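Local coordinates for protein UDP-galactopyranose mutase (Deinococcus radiodurans, PDB 3HDY) that probably interconverts UDP-galactopyranose and UDP-galactofuranose, using a bound FAD cofactor, at residues R181-L186 with P333-P338. Residues are numbered along the deposited sequence; the frame is centred on the assembly and turned at random.
Sequences RKQWGL and PYYPVP. With GDU (galactose-uridine-5'-diphosphate), chain K.
The six-membered ring of Trp184 packs against Tyr335, Val337 and Pro338, with CZ3 of Trp184 3.8 Å from CB of Tyr335. With CG anti to the carbonyl carbon (chi1 -53°), the indole comes to lie between the 333-338 chain and the nucleotide, and chi2, at 93°, turns its six-membered ring to Tyr335 and NE1 to the ribose. The two aromatic planes are steeply inclined, at 79°, in an oblique pairing. CG1 of Val337 touches both CE3 of Trp184 and CD2 of Leu186, 4.0 Å from each.

Polar groups meet the rings differently. The carbonyl O of Pro336 lies at the indole edge, whereas NE2 of Gln183 sits over one face of the Tyr335 ring, 3.3 Å from CZ, its amide steeply tilted to that ring. Here the C-terminal end of helix 159-184 meets strand 320-336 of the mixed sheet, forming part of the wall of the UDP-galactose site next to FAD.

Both segments grip the ligand. Trp184 NE1 donates to ribose O3D at 3.0 Å and, more weakly, to O2D; Tyr335 OH donates to O1B of the beta-phosphate at 2.9 Å. With an alanine in place of Trp184, both ribose hydroxyls would probably lose this donor and a gap would open beside Tyr335 and Val337. Arg364 makes a cation-pi contact with the Tyr335 ring.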
loop_
_atom_site.group_PDB
_atom_site.type_symbol
_atom_site.label_atom_id
_atom_site.label_comp_id
_atom_site.label_asym_id
_atom_site.label_seq_id
_atom_site.Cartn_x
_atom_site.Cartn_y
_atom_site.Cartn_z
ATOM N N ARG A 181 -8.978 -34.192 -6.464
ATOM C CA ARG A 181 -10.009 -34.455 -5.462
ATOM C C ARG A 181 -9.921 -33.472 -4.299
ATOM O O ARG A 181 -10.940 -33.040 -3.761
ATOM C CB ARG A 181 -9.909 -35.889 -4.932
ATOM C CG ARG A 181 -10.395 -36.955 -5.899
ATOM C CD ARG A 181 -10.461 -38.312 -5.218
ATOM N NE ARG A 181 -10.609 -39.409 -6.172
ATOM C CZ ARG A 181 -10.727 -40.688 -5.828
ATOM N NH1 ARG A 181 -10.721 -41.036 -4.549
ATOM N NH2 ARG A 181 -10.855 -41.621 -6.762
ATOM N N LYS A 182 -8.698 -33.122 -3.917
ATOM C CA LYS A 182 -8.476 -32.234 -2.780
ATOM C C LYS A 182 -8.800 -30.780 -3.120
ATOM O O LYS A 182 -9.424 -30.071 -2.335
ATOM C CB LYS A 182 -7.035 -32.362 -2.284
ATOM C CG LYS A 182 -6.725 -31.510 -1.070
ATOM C CD LYS A 182 -5.562 -32.085 -0.276
ATOM C CE LYS A 182 -4.330 -32.226 -1.137
ATOM N NZ LYS A 182 -3.127 -32.509 -0.315
ATOM N N GLN A 183 -8.374 -30.345 -4.299
ATOM C CA GLN A 183 -8.559 -28.965 -4.723
ATOM C C GLN A 183 -10.027 -28.613 -4.971
ATOM O O GLN A 183 -10.508 -27.566 -4.532
ATOM C CB GLN A 183 -7.731 -28.691 -5.982
ATOM C CG GLN A 183 -8.063 -27.384 -6.679
ATOM C CD GLN A 183 -7.646 -26.172 -5.873
ATOM O OE1 GLN A 183 -7.036 -26.294 -4.809
ATOM N NE2 GLN A 183 -7.971 -24.989 -6.381
ATOM N N TRP A 184 -10.735 -29.491 -5.673
ATOM C CA TRP A 184 -12.099 -29.191 -6.094
ATOM C C TRP A 184 -13.156 -29.870 -5.234
ATOM O O TRP A 184 -14.301 -29.420 -5.179
ATOM C CB TRP A 184 -12.299 -29.595 -7.553
ATOM C CG TRP A 184 -11.287 -29.011 -8.472
ATOM C CD1 TRP A 184 -10.114 -29.583 -8.866
ATOM C CD2 TRP A 184 -11.352 -27.737 -9.119
ATOM N NE1 TRP A 184 -9.443 -28.744 -9.721
ATOM C CE2 TRP A 184 -10.182 -27.603 -9.894
ATOM C CE3 TRP A 184 -12.288 -26.696 -9.121
ATOM C CZ2 TRP A 184 -9.919 -26.471 -10.661
ATOM C CZ3 TRP A 184 -12.026 -25.572 -9.885
ATOM C CH2 TRP A 184 -10.851 -25.470 -10.645
ATOM N N GLY A 185 -12.774 -30.952 -4.567
ATOM C CA GLY A 185 -13.737 -31.767 -3.852
ATOM C C GLY A 185 -14.513 -32.631 -4.828
ATOM O O GLY A 185 -15.599 -33.114 -4.518
ATOM N N LEU A 186 -13.948 -32.817 -6.017
ATOM C CA LEU A 186 -14.563 -33.629 -7.061
ATOM C C LEU A 186 -13.529 -34.578 -7.669
ATOM O O LEU A 186 -12.348 -34.242 -7.761
ATOM C CB LEU A 186 -15.145 -32.733 -8.161
ATOM C CG LEU A 186 -16.574 -32.168 -8.068
ATOM C CD1 LEU A 186 -17.041 -31.992 -6.638
ATOM C CD2 LEU A 186 -16.700 -30.849 -8.840
ATOM N N PRO A 333 -14.815 -16.244 -3.889
ATOM C CA PRO A 333 -14.724 -17.019 -5.130
ATOM C C PRO A 333 -13.375 -16.818 -5.804
ATOM O O PRO A 333 -13.055 -15.694 -6.196
ATOM C CB PRO A 333 -15.829 -16.415 -6.005
ATOM C CG PRO A 333 -16.661 -15.587 -5.092
ATOM C CD PRO A 333 -15.765 -15.130 -4.003
ATOM N N TYR A 334 -12.598 -17.888 -5.933
ATOM C CA TYR A 334 -11.309 -17.822 -6.615
ATOM C C TYR A 334 -11.319 -18.621 -7.914
ATOM O O TYR A 334 -10.729 -18.203 -8.910
ATOM C CB TYR A 334 -10.185 -18.308 -5.701
ATOM C CG TYR A 334 -9.995 -17.455 -4.468
ATOM C CD1 TYR A 334 -10.001 -18.020 -3.201
ATOM C CD2 TYR A 334 -9.821 -16.082 -4.572
ATOM C CE1 TYR A 334 -9.830 -17.240 -2.071
ATOM C CE2 TYR A 334 -9.653 -15.296 -3.448
ATOM C CZ TYR A 334 -9.658 -15.880 -2.202
ATOM O OH TYR A 334 -9.488 -15.103 -1.078
ATOM N N TYR A 335 -12.004 -19.761 -7.902
ATOM C CA TYR A 335 -12.039 -20.649 -9.061
ATOM C C TYR A 335 -13.454 -20.935 -9.553
ATOM O O TYR A 335 -14.305 -21.374 -8.785
ATOM C CB TYR A 335 -11.391 -21.998 -8.722
ATOM C CG TYR A 335 -9.940 -21.956 -8.296
ATOM C CD1 TYR A 335 -9.585 -21.583 -7.006
ATOM C CD2 TYR A 335 -8.927 -22.327 -9.174
ATOM C CE1 TYR A 335 -8.266 -21.557 -6.610
ATOM C CE2 TYR A 335 -7.602 -22.307 -8.785
ATOM C CZ TYR A 335 -7.278 -21.920 -7.501
ATOM O OH TYR A 335 -5.962 -21.895 -7.103
ATOM N N PRO A 336 -13.706 -20.704 -10.845
ATOM C CA PRO A 336 -14.886 -21.305 -11.466
ATOM C C PRO A 336 -14.697 -22.823 -11.482
ATOM O O PRO A 336 -13.555 -23.280 -11.523
ATOM C CB PRO A 336 -14.846 -20.759 -12.896
ATOM C CG PRO A 336 -13.969 -19.550 -12.834
ATOM C CD PRO A 336 -12.956 -19.849 -11.778
ATOM N N VAL A 337 -15.782 -23.590 -11.441
ATOM C CA VAL A 337 -15.678 -25.049 -11.401
ATOM C C VAL A 337 -16.214 -25.682 -12.676
ATOM O O VAL A 337 -17.385 -26.051 -12.745
ATOM C CB VAL A 337 -16.439 -25.629 -10.202
ATOM C CG1 VAL A 337 -16.130 -27.107 -10.054
ATOM C CG2 VAL A 337 -16.086 -24.861 -8.937
ATOM N N PRO A 338 -15.349 -25.818 -13.689
ATOM C CA PRO A 338 -15.746 -26.278 -15.024
ATOM C C PRO A 338 -16.279 -27.712 -15.039
ATOM O O PRO A 338 -15.516 -28.659 -14.861
ATOM C CB PRO A 338 -14.442 -26.179 -15.829
ATOM C CG PRO A 338 -13.578 -25.232 -15.060
ATOM C CD PRO A 338 -13.912 -25.501 -13.629
HETATM N N1 GDU K . -3.220 -30.770 -11.003
HETATM C C2 GDU K . -2.742 -31.793 -10.459
HETATM N N3 GDU K . -1.651 -32.114 -9.914
HETATM C C4 GDU K . -0.753 -31.118 -9.904
HETATM C C5 GDU K . -1.141 -29.834 -10.503
HETATM C C6 GDU K . -2.367 -29.716 -11.029
HETATM O O2 GDU K . -3.670 -32.881 -10.438
HETATM O O4 GDU K . 0.362 -31.250 -9.417
HETATM C C1D GDU K . -4.558 -30.657 -11.549
HETATM C C2D GDU K . -5.718 -30.075 -10.704
HETATM O O2D GDU K . -6.998 -30.434 -11.215
HETATM C C3D GDU K . -5.489 -28.589 -10.882
HETATM C C4D GDU K . -5.188 -28.545 -12.385
HETATM O O4D GDU K . -4.622 -29.819 -12.725
HETATM O O3D GDU K . -6.682 -27.884 -10.546
HETATM C C5D GDU K . -4.470 -27.296 -12.907
HETATM O O5D GDU K . -3.350 -27.075 -12.031
HETATM P PA GDU K . -2.889 -25.586 -11.710
HETATM O O1A GDU K . -1.549 -25.618 -11.049
HETATM O O2A GDU K . -2.774 -24.935 -13.044
HETATM O O3A GDU K . -3.946 -24.907 -10.734
HETATM P PB GDU K . -3.876 -23.425 -10.170
HETATM O O1B GDU K . -4.262 -23.598 -8.740
HETATM O O2B GDU K . -4.821 -22.426 -10.744
HETATM O O3B GDU K . -2.414 -22.765 -10.164
HETATM C "C1'" GDU K . -1.939 -21.410 -9.993
HETATM C "C2'" GDU K . -1.524 -20.757 -11.341
HETATM C "C3'" GDU K . -0.604 -21.761 -12.076
HETATM C "C4'" GDU K . 0.724 -21.814 -11.269
HETATM C "C5'" GDU K . 0.390 -22.123 -9.780
HETATM C "C6'" GDU K . 1.602 -21.912 -8.835
HETATM O "O2'" GDU K . -2.641 -20.319 -12.140
HETATM O "O3'" GDU K . -0.424 -21.328 -13.442
HETATM O "O4'" GDU K . 1.392 -20.545 -11.414
HETATM O "O5'" GDU K . -0.770 -21.511 -9.145
HETATM O "O6'" GDU K . 2.594 -22.937 -9.044
#